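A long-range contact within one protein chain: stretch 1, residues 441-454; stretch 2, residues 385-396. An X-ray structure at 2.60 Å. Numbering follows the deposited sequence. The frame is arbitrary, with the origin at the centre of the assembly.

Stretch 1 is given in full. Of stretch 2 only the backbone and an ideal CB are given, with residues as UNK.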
ATOM      1  N   TYR A 441       2.761 -17.577 -14.939  1.00 24.54           N
ATOM      2  CA  TYR A 441       2.308 -17.677 -13.557  1.00 23.26           C
ATOM      3  C   TYR A 441       0.961 -17.002 -13.321  1.00 22.53           C
ATOM      4  O   TYR A 441       0.533 -16.888 -12.167  1.00 24.07           O
ATOM      5  CB  TYR A 441       3.368 -17.091 -12.621  1.00 20.36           C
ATOM      6  CG  TYR A 441       4.662 -17.869 -12.654  1.00 19.93           C
ATOM      7  CD1 TYR A 441       4.746 -19.132 -12.084  1.00 30.11           C
ATOM      8  CD2 TYR A 441       5.797 -17.348 -13.262  1.00 25.89           C
ATOM      9  CE1 TYR A 441       5.919 -19.855 -12.117  1.00 28.51           C
ATOM     10  CE2 TYR A 441       6.982 -18.067 -13.297  1.00 26.88           C
ATOM     11  CZ  TYR A 441       7.035 -19.320 -12.723  1.00 28.27           C
ATOM     12  OH  TYR A 441       8.205 -20.048 -12.749  1.00 32.62           O
ATOM     13  N   GLN A 442       0.279 -16.565 -14.382  1.00 26.38           N
ATOM     14  CA  GLN A 442      -1.055 -15.990 -14.225  1.00 30.33           C
ATOM     15  C   GLN A 442      -1.991 -16.956 -13.511  1.00 29.14           C
ATOM     16  O   GLN A 442      -2.783 -16.546 -12.654  1.00 27.00           O
ATOM     17  CB  GLN A 442      -1.624 -15.610 -15.594  1.00 28.15           C
ATOM     18  CG  GLN A 442      -3.150 -15.452 -15.650  1.00 26.99           C
ATOM     19  CD  GLN A 442      -3.649 -14.209 -14.937  1.00 26.27           C
ATOM     20  OE1 GLN A 442      -2.895 -13.266 -14.698  1.00 27.49           O
ATOM     21  NE2 GLN A 442      -4.931 -14.202 -14.595  1.00 24.57           N
ATOM     22  N   CYS A 443      -1.929 -18.241 -13.859  1.00 37.48           N
ATOM     23  CA  CYS A 443      -2.874 -19.204 -13.306  1.00 38.98           C
ATOM     24  C   CYS A 443      -2.713 -19.333 -11.801  1.00 31.63           C
ATOM     25  O   CYS A 443      -3.671 -19.152 -11.043  1.00 28.40           O
ATOM     26  CB  CYS A 443      -2.702 -20.557 -13.989  1.00 46.72           C
ATOM     27  SG  CYS A 443      -3.533 -20.535 -15.553  1.00 61.50           S
ATOM     28  N   PHE A 444      -1.502 -19.658 -11.349  1.00 22.59           N
ATOM     29  CA  PHE A 444      -1.270 -19.762  -9.915  1.00 20.97           C
ATOM     30  C   PHE A 444      -1.660 -18.469  -9.210  1.00 25.08           C
ATOM     31  O   PHE A 444      -2.357 -18.490  -8.189  1.00 24.57           O
ATOM     32  CB  PHE A 444       0.193 -20.101  -9.633  1.00 21.24           C
ATOM     33  CG  PHE A 444       0.515 -20.154  -8.170  1.00 19.82           C
ATOM     34  CD1 PHE A 444       0.462 -21.351  -7.481  1.00 19.04           C
ATOM     35  CD2 PHE A 444       0.840 -19.001  -7.477  1.00 22.29           C
ATOM     36  CE1 PHE A 444       0.744 -21.400  -6.134  1.00 22.77           C
ATOM     37  CE2 PHE A 444       1.117 -19.043  -6.128  1.00 24.38           C
ATOM     38  CZ  PHE A 444       1.068 -20.245  -5.454  1.00 21.80           C
ATOM     39  N   LYS A 445      -1.228 -17.326  -9.751  1.00 23.12           N
ATOM     40  CA  LYS A 445      -1.453 -16.061  -9.062  1.00 21.54           C
ATOM     41  C   LYS A 445      -2.921 -15.656  -9.078  1.00 23.30           C
ATOM     42  O   LYS A 445      -3.405 -15.067  -8.106  1.00 26.08           O
ATOM     43  CB  LYS A 445      -0.584 -14.973  -9.685  1.00 20.84           C
ATOM     44  CG  LYS A 445       0.882 -15.078  -9.281  1.00 24.32           C
ATOM     45  CD  LYS A 445       1.793 -14.421 -10.296  1.00 22.38           C
ATOM     46  CE  LYS A 445       2.529 -13.244  -9.707  1.00 25.22           C
ATOM     47  NZ  LYS A 445       3.309 -12.525 -10.752  1.00 30.09           N
ATOM     48  N   SER A 446      -3.646 -15.959 -10.155  1.00 22.27           N
ATOM     49  CA  SER A 446      -5.075 -15.664 -10.179  1.00 23.19           C
ATOM     50  C   SER A 446      -5.819 -16.486  -9.134  1.00 24.66           C
ATOM     51  O   SER A 446      -6.726 -15.977  -8.464  1.00 25.57           O
ATOM     52  CB  SER A 446      -5.644 -15.929 -11.573  1.00 20.70           C
ATOM     53  OG  SER A 446      -5.540 -17.298 -11.913  1.00 25.97           O
ATOM     54  N   ALA A 447      -5.445 -17.759  -8.977  1.00 23.67           N
ATOM     55  CA  ALA A 447      -6.080 -18.606  -7.971  1.00 20.01           C
ATOM     56  C   ALA A 447      -5.678 -18.184  -6.565  1.00 19.24           C
ATOM     57  O   ALA A 447      -6.515 -18.153  -5.655  1.00 19.00           O
ATOM     58  CB  ALA A 447      -5.708 -20.065  -8.211  1.00 25.79           C
ATOM     59  N   TRP A 448      -4.398 -17.871  -6.365  1.00 21.53           N
ATOM     60  CA  TRP A 448      -3.949 -17.362  -5.076  1.00 20.30           C
ATOM     61  C   TRP A 448      -4.670 -16.065  -4.730  1.00 22.05           C
ATOM     62  O   TRP A 448      -5.149 -15.885  -3.605  1.00 24.56           O
ATOM     63  CB  TRP A 448      -2.434 -17.158  -5.106  1.00 17.72           C
ATOM     64  CG  TRP A 448      -1.863 -16.628  -3.831  1.00 22.98           C
ATOM     65  CD1 TRP A 448      -1.357 -15.379  -3.619  1.00 21.49           C
ATOM     66  CD2 TRP A 448      -1.731 -17.332  -2.590  1.00 23.78           C
ATOM     67  NE1 TRP A 448      -0.913 -15.262  -2.322  1.00 23.15           N
ATOM     68  CE2 TRP A 448      -1.134 -16.445  -1.670  1.00 21.83           C
ATOM     69  CE3 TRP A 448      -2.058 -18.623  -2.169  1.00 21.67           C
ATOM     70  CZ2 TRP A 448      -0.863 -16.806  -0.354  1.00 23.63           C
ATOM     71  CZ3 TRP A 448      -1.784 -18.983  -0.861  1.00 26.99           C
ATOM     72  CH2 TRP A 448      -1.193 -18.077   0.031  1.00 27.39           C
ATOM     73  N   MET A 449      -4.767 -15.152  -5.697  1.00 28.51           N
ATOM     74  CA  MET A 449      -5.522 -13.920  -5.489  1.00 26.55           C
ATOM     75  C   MET A 449      -6.948 -14.227  -5.052  1.00 28.39           C
ATOM     76  O   MET A 449      -7.464 -13.632  -4.100  1.00 29.01           O
ATOM     77  CB  MET A 449      -5.525 -13.094  -6.778  1.00 27.38           C
ATOM     78  CG  MET A 449      -5.910 -11.637  -6.594  1.00 36.44           C
ATOM     79  SD  MET A 449      -6.978 -11.021  -7.916  1.00 41.60           S
ATOM     80  CE  MET A 449      -8.570 -11.606  -7.345  1.00 47.35           C
ATOM     81  N   PHE A 450      -7.599 -15.167  -5.741  1.00 24.22           N
ATOM     82  CA  PHE A 450      -8.993 -15.477  -5.451  1.00 22.14           C
ATOM     83  C   PHE A 450      -9.158 -16.032  -4.042  1.00 25.15           C
ATOM     84  O   PHE A 450     -10.110 -15.680  -3.335  1.00 24.94           O
ATOM     85  CB  PHE A 450      -9.521 -16.472  -6.485  1.00 22.97           C
ATOM     86  CG  PHE A 450     -10.977 -16.802  -6.322  1.00 21.50           C
ATOM     87  CD1 PHE A 450     -11.945 -16.066  -6.978  1.00 18.80           C
ATOM     88  CD2 PHE A 450     -11.376 -17.853  -5.514  1.00 25.98           C
ATOM     89  CE1 PHE A 450     -13.285 -16.368  -6.830  1.00 25.33           C
ATOM     90  CE2 PHE A 450     -12.714 -18.160  -5.360  1.00 28.04           C
ATOM     91  CZ  PHE A 450     -13.670 -17.417  -6.021  1.00 27.99           C
ATOM     92  N   GLU A 451      -8.240 -16.904  -3.617  1.00 23.17           N
ATOM     93  CA  GLU A 451      -8.374 -17.565  -2.324  1.00 23.11           C
ATOM     94  C   GLU A 451      -7.997 -16.640  -1.174  1.00 26.21           C
ATOM     95  O   GLU A 451      -8.695 -16.604  -0.155  1.00 27.46           O
ATOM     96  CB  GLU A 451      -7.514 -18.828  -2.294  1.00 24.86           C
ATOM     97  CG  GLU A 451      -8.075 -19.970  -3.121  1.00 34.23           C
ATOM     98  CD  GLU A 451      -9.392 -20.486  -2.574  1.00 36.20           C
ATOM     99  OE1 GLU A 451      -9.643 -20.306  -1.366  1.00 37.17           O
ATOM    100  OE2 GLU A 451     -10.181 -21.064  -3.349  1.00 37.67           O
ATOM    101  N   VAL A 452      -6.890 -15.907  -1.303  1.00 25.18           N
ATOM    102  CA  VAL A 452      -6.528 -14.918  -0.291  1.00 24.56           C
ATOM    103  C   VAL A 452      -7.698 -13.978  -0.035  1.00 20.98           C
ATOM    104  O   VAL A 452      -8.005 -13.635   1.113  1.00 24.64           O
ATOM    105  CB  VAL A 452      -5.270 -14.146  -0.733  1.00 24.09           C
ATOM    106  CG1 VAL A 452      -4.981 -12.976   0.205  1.00 29.19           C
ATOM    107  CG2 VAL A 452      -4.076 -15.080  -0.792  1.00 23.14           C
ATOM    108  N   PHE A 453      -8.373 -13.559  -1.104  1.00 19.37           N
ATOM    109  CA  PHE A 453      -9.454 -12.588  -0.980  1.00 14.66           C
ATOM    110  C   PHE A 453     -10.681 -13.204  -0.319  1.00 19.18           C
ATOM    111  O   PHE A 453     -11.180 -12.690   0.688  1.00 23.78           O
ATOM    112  CB  PHE A 453      -9.796 -12.038  -2.367  1.00 18.18           C
ATOM    113  CG  PHE A 453     -10.825 -10.940  -2.363  1.00 16.64           C
ATOM    114  CD1 PHE A 453     -10.573  -9.735  -1.727  1.00 21.15           C
ATOM    115  CD2 PHE A 453     -12.030 -11.104  -3.024  1.00 19.38           C
ATOM    116  CE1 PHE A 453     -11.515  -8.722  -1.732  1.00 18.64           C
ATOM    117  CE2 PHE A 453     -12.976 -10.095  -3.035  1.00 18.77           C
ATOM    118  CZ  PHE A 453     -12.717  -8.902  -2.389  1.00 19.03           C
ATOM    119  N   HIS A 454     -11.176 -14.318  -0.862  1.00 23.06           N
ATOM    120  CA  HIS A 454     -12.476 -14.843  -0.462  1.00 24.99           C
ATOM    121  C   HIS A 454     -12.423 -15.793   0.726  1.00 24.28           C
ATOM    122  O   HIS A 454     -13.456 -15.995   1.373  1.00 31.60           O
ATOM    123  CB  HIS A 454     -13.138 -15.559  -1.639  1.00 26.49           C
ATOM    124  CG  HIS A 454     -13.637 -14.631  -2.702  1.00 25.41           C
ATOM    125  ND1 HIS A 454     -14.655 -13.729  -2.481  1.00 29.66           N
ATOM    126  CD2 HIS A 454     -13.257 -14.462  -3.989  1.00 20.14           C
ATOM    127  CE1 HIS A 454     -14.878 -13.041  -3.586  1.00 27.44           C
ATOM    128  NE2 HIS A 454     -14.045 -13.469  -4.517  1.00 21.09           N
ATOM    129  N   UNK A 385      -1.560  -3.823  -7.218  1.00 23.16           N
ATOM    130  CA  UNK A 385      -0.513  -4.785  -7.579  1.00 25.50           C
ATOM    131  C   UNK A 385      -1.168  -6.020  -8.189  1.00 20.81           C
ATOM    132  O   UNK A 385      -1.908  -5.875  -9.175  1.00 24.50           O
ATOM    133  CB  UNK A 385       0.334  -5.165  -6.362  1.00 25.50           C
ATOM    134  N   UNK A 386      -0.933  -7.226  -7.662  1.00 21.73           N
ATOM    135  CA  UNK A 386      -1.426  -8.437  -8.311  1.00 24.75           C
ATOM    136  C   UNK A 386      -2.937  -8.422  -8.490  1.00 26.04           C
ATOM    137  O   UNK A 386      -3.450  -9.022  -9.442  1.00 28.75           O
ATOM    138  CB  UNK A 386      -1.016  -9.669  -7.502  1.00 24.75           C
ATOM    139  N   UNK A 387      -3.670  -7.758  -7.592  1.00 17.87           N
ATOM    140  CA  UNK A 387      -5.116  -7.664  -7.761  1.00 22.64           C
ATOM    141  C   UNK A 387      -5.478  -7.029  -9.098  1.00 24.26           C
ATOM    142  O   UNK A 387      -6.515  -7.364  -9.684  1.00 27.04           O
ATOM    143  CB  UNK A 387      -5.733  -6.860  -6.615  1.00 22.64           C
ATOM    144  N   UNK A 388      -4.641  -6.123  -9.600  1.00 18.52           N
ATOM    145  CA  UNK A 388      -4.854  -5.531 -10.913  1.00 23.79           C
ATOM    146  C   UNK A 388      -4.188  -6.339 -12.020  1.00 23.85           C
ATOM    147  O   UNK A 388      -4.795  -6.567 -13.072  1.00 23.48           O
ATOM    148  CB  UNK A 388      -4.329  -4.094 -10.931  1.00 23.79           C
ATOM    149  N   UNK A 389      -2.947  -6.780 -11.804  1.00 24.73           N
ATOM    150  CA  UNK A 389      -2.240  -7.538 -12.831  1.00 25.10           C
ATOM    151  C   UNK A 389      -2.961  -8.844 -13.151  1.00 23.94           C
ATOM    152  O   UNK A 389      -2.996  -9.273 -14.310  1.00 26.49           O
ATOM    153  CB  UNK A 389      -0.805  -7.826 -12.384  1.00 25.10           C
ATOM    154  N   UNK A 390      -3.547  -9.487 -12.141  1.00 22.61           N
ATOM    155  CA  UNK A 390      -4.214 -10.765 -12.349  1.00 20.94           C
ATOM    156  C   UNK A 390      -5.605 -10.623 -12.955  1.00 26.22           C
ATOM    157  O   UNK A 390      -6.161 -11.625 -13.420  1.00 29.87           O
ATOM    158  CB  UNK A 390      -4.311 -11.517 -11.020  1.00 20.94           C
ATOM    159  N   UNK A 391      -6.182  -9.421 -12.957  1.00 21.43           N
ATOM    160  CA  UNK A 391      -7.467  -9.193 -13.606  1.00 22.41           C
ATOM    161  C   UNK A 391      -7.337  -8.527 -14.967  1.00 21.83           C
ATOM    162  O   UNK A 391      -8.210  -8.718 -15.818  1.00 25.44           O
ATOM    163  CB  UNK A 391      -8.357  -8.337 -12.703  1.00 22.41           C
ATOM    164  N   UNK A 392      -6.270  -7.764 -15.200  1.00 21.39           N
ATOM    165  CA  UNK A 392      -6.145  -6.947 -16.402  1.00 25.96           C
ATOM    166  C   UNK A 392      -5.103  -7.444 -17.392  1.00 24.48           C
ATOM    167  O   UNK A 392      -5.367  -7.446 -18.595  1.00 28.33           O
ATOM    168  CB  UNK A 392      -5.807  -5.509 -16.004  1.00 25.96           C
ATOM    169  N   UNK A 393      -3.926  -7.868 -16.929  1.00 31.64           N
ATOM    170  CA  UNK A 393      -2.790  -8.019 -17.834  1.00 33.96           C
ATOM    171  C   UNK A 393      -3.071  -9.019 -18.951  1.00 33.44           C
ATOM    172  O   UNK A 393      -2.692  -8.784 -20.105  1.00 35.91           O
ATOM    173  CB  UNK A 393      -1.551  -8.456 -17.050  1.00 33.96           C
ATOM    174  N   UNK A 394      -3.733 -10.139 -18.642  1.00 32.76           N
ATOM    175  CA  UNK A 394      -4.105 -11.118 -19.655  1.00 29.44           C
ATOM    176  C   UNK A 394      -5.612 -11.335 -19.719  1.00 29.98           C
ATOM    177  O   UNK A 394      -6.170 -11.509 -20.809  1.00 33.78           O
ATOM    178  CB  UNK A 394      -3.401 -12.448 -19.380  1.00 29.44           C
ATOM    179  N   UNK A 395      -6.296 -11.328 -18.574  1.00 27.44           N
ATOM    180  CA  UNK A 395      -7.747 -11.485 -18.588  1.00 29.58           C
ATOM    181  C   UNK A 395      -8.462 -10.218 -19.042  1.00 30.96           C
ATOM    182  O   UNK A 395      -9.609 -10.300 -19.496  1.00 29.37           O
ATOM    183  CB  UNK A 395      -8.242 -11.886 -17.197  1.00 29.58           C
ATOM    184  N   UNK A 396      -7.819  -9.057 -18.926  1.00 36.38           N
ATOM    185  CA  UNK A 396      -8.324  -7.819 -19.522  1.00 36.18           C
ATOM    186  C   UNK A 396      -9.654  -7.394 -18.905  1.00 36.29           C
ATOM    187  O   UNK A 396     -10.561  -6.928 -19.599  1.00 38.18           O
ATOM    188  CB  UNK A 396      -8.485  -7.990 -21.034  1.00 36.18           C
TER

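Stretch 1 is helical throughout. Stretch 2 is helical from 386 to about 392, and the two axes approach to 9.5 Å at 125° between their N-to-C directions.

Position 385 has phi/psi of 58/-124, and its ideal CB finds nothing of stretch 1 within 5.5 Å. The positive phi is easiest for Gly, while the place just before a helix often takes Ser, Asn or Asp. It is S385; its side chain makes no capping bond.

At 386 CA-to-CB points toward stretch 1, and the ideal CB lies 5.4 Å from M449 CG and 5.5 Å from K445 CE. The gap admits a long side chain, and the lysine ammonium favours an acid, though Gln or Met would also fit. The residue is E386. With chi1 and chi2 both m, its OE2 comes 3.3 Å from K445 NZ, a salt bridge whose hydrogen bond is weak.

The CB at 387 points sideways, 4.5 Å from M449 SD. M449 and F453, one helical turn apart, offer an apolar surface, suited to Leu, Met or an aromatic. F387 bends its end nearer: CD1 lies 3.5 Å from M449 CG, and CE1 is 4.4 Å from F453 CB, which sits at the ring edge. M449 SD is 4.8 Å from the ring centroid, 58° off the normal, an oblique sulfur-aromatic approach.

Position 388 points away and could take almost any helix-compatible residue; it is Y388. At 389 CB is sideways with no neighbour in stretch 1 within 5.5 Å, so size is little restricted from this side. Y389 leads its ring away, while its backbone O receives a hydrogen bond from water 1 at 2.9 Å.

Position 390 is the tightest. Its CA is 5.4 Å from S446 CA, and its CB points toward stretch 1, lying 4.1 Å from M449 SD, 4.3 Å from S446 CA and 4.3 Å from Q442 OE1. Such closeness favours Ala, Ser, Cys or perhaps Thr. C390 sits as a knob among Q442, K445, S446 and M449, its SG 3.6 Å from K445 CB. Q442 NE2 donates to C390 O at 3.1 Å and a nearly straight 171°.

At 391 CB is sideways; a small or branched residue is reasonable. T391 brings CG2 to 4.4 Å from M449 SD. Position 392 points away, leaving polar residues free, and is E392. Position 393 points toward stretch 1, but its ideal CB finds nothing within 5.5 Å, so small or polar residues would serve; D393 makes no contact.

At 394 CA-to-CB points toward stretch 1, near the Q442 amide, which a medium apolar or polar side chain could cover. V394 puts CG2 3.4 Å from Q442 CD. Its backbone N donates at 3.0 Å to water 1, which donates to Q442 OE1 at 3.1 Å.

At 395 CA-to-CB also points toward stretch 1; Leu, Met or Gln would reach Q442. L395 CD1 lies 3.4 Å from Q442 NE2. Position 396, phi/psi 64/40, suits Gly or Asn but is R396, out of reach.

Stretch 2 385-396: SEFYYCTEDVLR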
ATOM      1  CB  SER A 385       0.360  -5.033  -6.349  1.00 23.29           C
ATOM      2  OG  SER A 385       1.102  -3.873  -6.021  1.00 33.72           O
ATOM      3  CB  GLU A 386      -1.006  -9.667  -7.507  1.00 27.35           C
ATOM      4  CG  GLU A 386       0.492  -9.911  -7.496  1.00 34.17           C
ATOM      5  CD  GLU A 386       1.045 -10.190  -8.878  1.00 37.55           C
ATOM      6  OE1 GLU A 386       0.290 -10.716  -9.725  1.00 35.97           O
ATOM      7  OE2 GLU A 386       2.233  -9.880  -9.120  1.00 40.22           O
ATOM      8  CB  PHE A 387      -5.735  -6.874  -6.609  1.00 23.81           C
ATOM      9  CG  PHE A 387      -5.770  -7.628  -5.312  1.00 25.56           C
ATOM     10  CD1 PHE A 387      -6.723  -8.611  -5.096  1.00 28.51           C
ATOM     11  CD2 PHE A 387      -4.852  -7.357  -4.309  1.00 24.07           C
ATOM     12  CE1 PHE A 387      -6.757  -9.313  -3.903  1.00 27.45           C
ATOM     13  CE2 PHE A 387      -4.881  -8.053  -3.116  1.00 25.43           C
ATOM     14  CZ  PHE A 387      -5.837  -9.032  -2.913  1.00 27.21           C
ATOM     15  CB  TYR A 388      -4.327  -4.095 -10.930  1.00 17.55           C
ATOM     16  CG  TYR A 388      -4.572  -3.375 -12.235  1.00 26.08           C
ATOM     17  CD1 TYR A 388      -5.816  -2.836 -12.527  1.00 25.53           C
ATOM     18  CD2 TYR A 388      -3.560  -3.235 -13.176  1.00 25.04           C
ATOM     19  CE1 TYR A 388      -6.047  -2.174 -13.717  1.00 31.29           C
ATOM     20  CE2 TYR A 388      -3.781  -2.577 -14.372  1.00 26.62           C
ATOM     21  CZ  TYR A 388      -5.027  -2.048 -14.637  1.00 31.56           C
ATOM     22  OH  TYR A 388      -5.257  -1.391 -15.825  1.00 33.57           O
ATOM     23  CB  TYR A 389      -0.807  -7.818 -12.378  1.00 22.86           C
ATOM     24  CG  TYR A 389       0.003  -6.577 -12.083  1.00 24.96           C
ATOM     25  CD1 TYR A 389      -0.120  -5.437 -12.865  1.00 29.98           C
ATOM     26  CD2 TYR A 389       0.891  -6.544 -11.016  1.00 29.12           C
ATOM     27  CE1 TYR A 389       0.621  -4.302 -12.597  1.00 32.18           C
ATOM     28  CE2 TYR A 389       1.635  -5.412 -10.740  1.00 32.75           C
ATOM     29  CZ  TYR A 389       1.495  -4.296 -11.534  1.00 33.88           C
ATOM     30  OH  TYR A 389       2.233  -3.167 -11.263  1.00 40.29           O
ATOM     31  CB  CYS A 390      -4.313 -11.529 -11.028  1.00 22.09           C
ATOM     32  SG  CYS A 390      -2.731 -12.165 -10.418  1.00 32.08           S
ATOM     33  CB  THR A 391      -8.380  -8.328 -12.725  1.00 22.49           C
ATOM     34  OG1 THR A 391      -7.728  -7.090 -12.411  1.00 23.40           O
ATOM     35  CG2 THR A 391      -8.746  -9.053 -11.437  1.00 18.18           C
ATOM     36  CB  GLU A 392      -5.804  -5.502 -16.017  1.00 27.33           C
ATOM     37  CG  GLU A 392      -5.630  -4.570 -17.207  1.00 25.92           C
ATOM     38  CD  GLU A 392      -6.853  -4.533 -18.100  1.00 32.26           C
ATOM     39  OE1 GLU A 392      -7.965  -4.801 -17.593  1.00 32.68           O
ATOM     40  OE2 GLU A 392      -6.701  -4.244 -19.307  1.00 37.09           O
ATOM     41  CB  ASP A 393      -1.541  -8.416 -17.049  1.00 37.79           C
ATOM     42  CG  ASP A 393      -0.808  -7.212 -16.479  1.00 41.62           C
ATOM     43  OD1 ASP A 393      -1.411  -6.118 -16.415  1.00 41.29           O
ATOM     44  OD2 ASP A 393       0.373  -7.355 -16.098  1.00 46.61           O
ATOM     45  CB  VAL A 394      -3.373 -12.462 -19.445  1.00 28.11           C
ATOM     46  CG1 VAL A 394      -1.871 -12.253 -19.462  1.00 36.64           C
ATOM     47  CG2 VAL A 394      -3.806 -13.133 -18.160  1.00 31.44           C
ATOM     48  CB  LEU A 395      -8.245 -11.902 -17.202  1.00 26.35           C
ATOM     49  CG  LEU A 395      -7.570 -13.143 -16.613  1.00 28.93           C
ATOM     50  CD1 LEU A 395      -8.192 -13.514 -15.269  1.00 26.61           C
ATOM     51  CD2 LEU A 395      -7.636 -14.324 -17.581  1.00 29.11           C
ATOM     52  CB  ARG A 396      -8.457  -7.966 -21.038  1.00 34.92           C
ATOM     53  CG  ARG A 396      -7.138  -8.194 -21.750  1.00 35.02           C
ATOM     54  CD  ARG A 396      -6.295  -6.930 -21.766  1.00 41.31           C
ATOM     55  NE  ARG A 396      -5.786  -6.640 -23.104  1.00 47.53           N
ATOM     56  CZ  ARG A 396      -5.259  -5.477 -23.472  1.00 45.75           C
ATOM     57  NH1 ARG A 396      -5.168  -4.479 -22.603  1.00 47.21           N
ATOM     58  NH2 ARG A 396      -4.826  -5.312 -24.715  1.00 43.93           N
TER
HETATM   59  O   HOH W   1      -4.614 -11.009 -15.921  1.00 22.99           O
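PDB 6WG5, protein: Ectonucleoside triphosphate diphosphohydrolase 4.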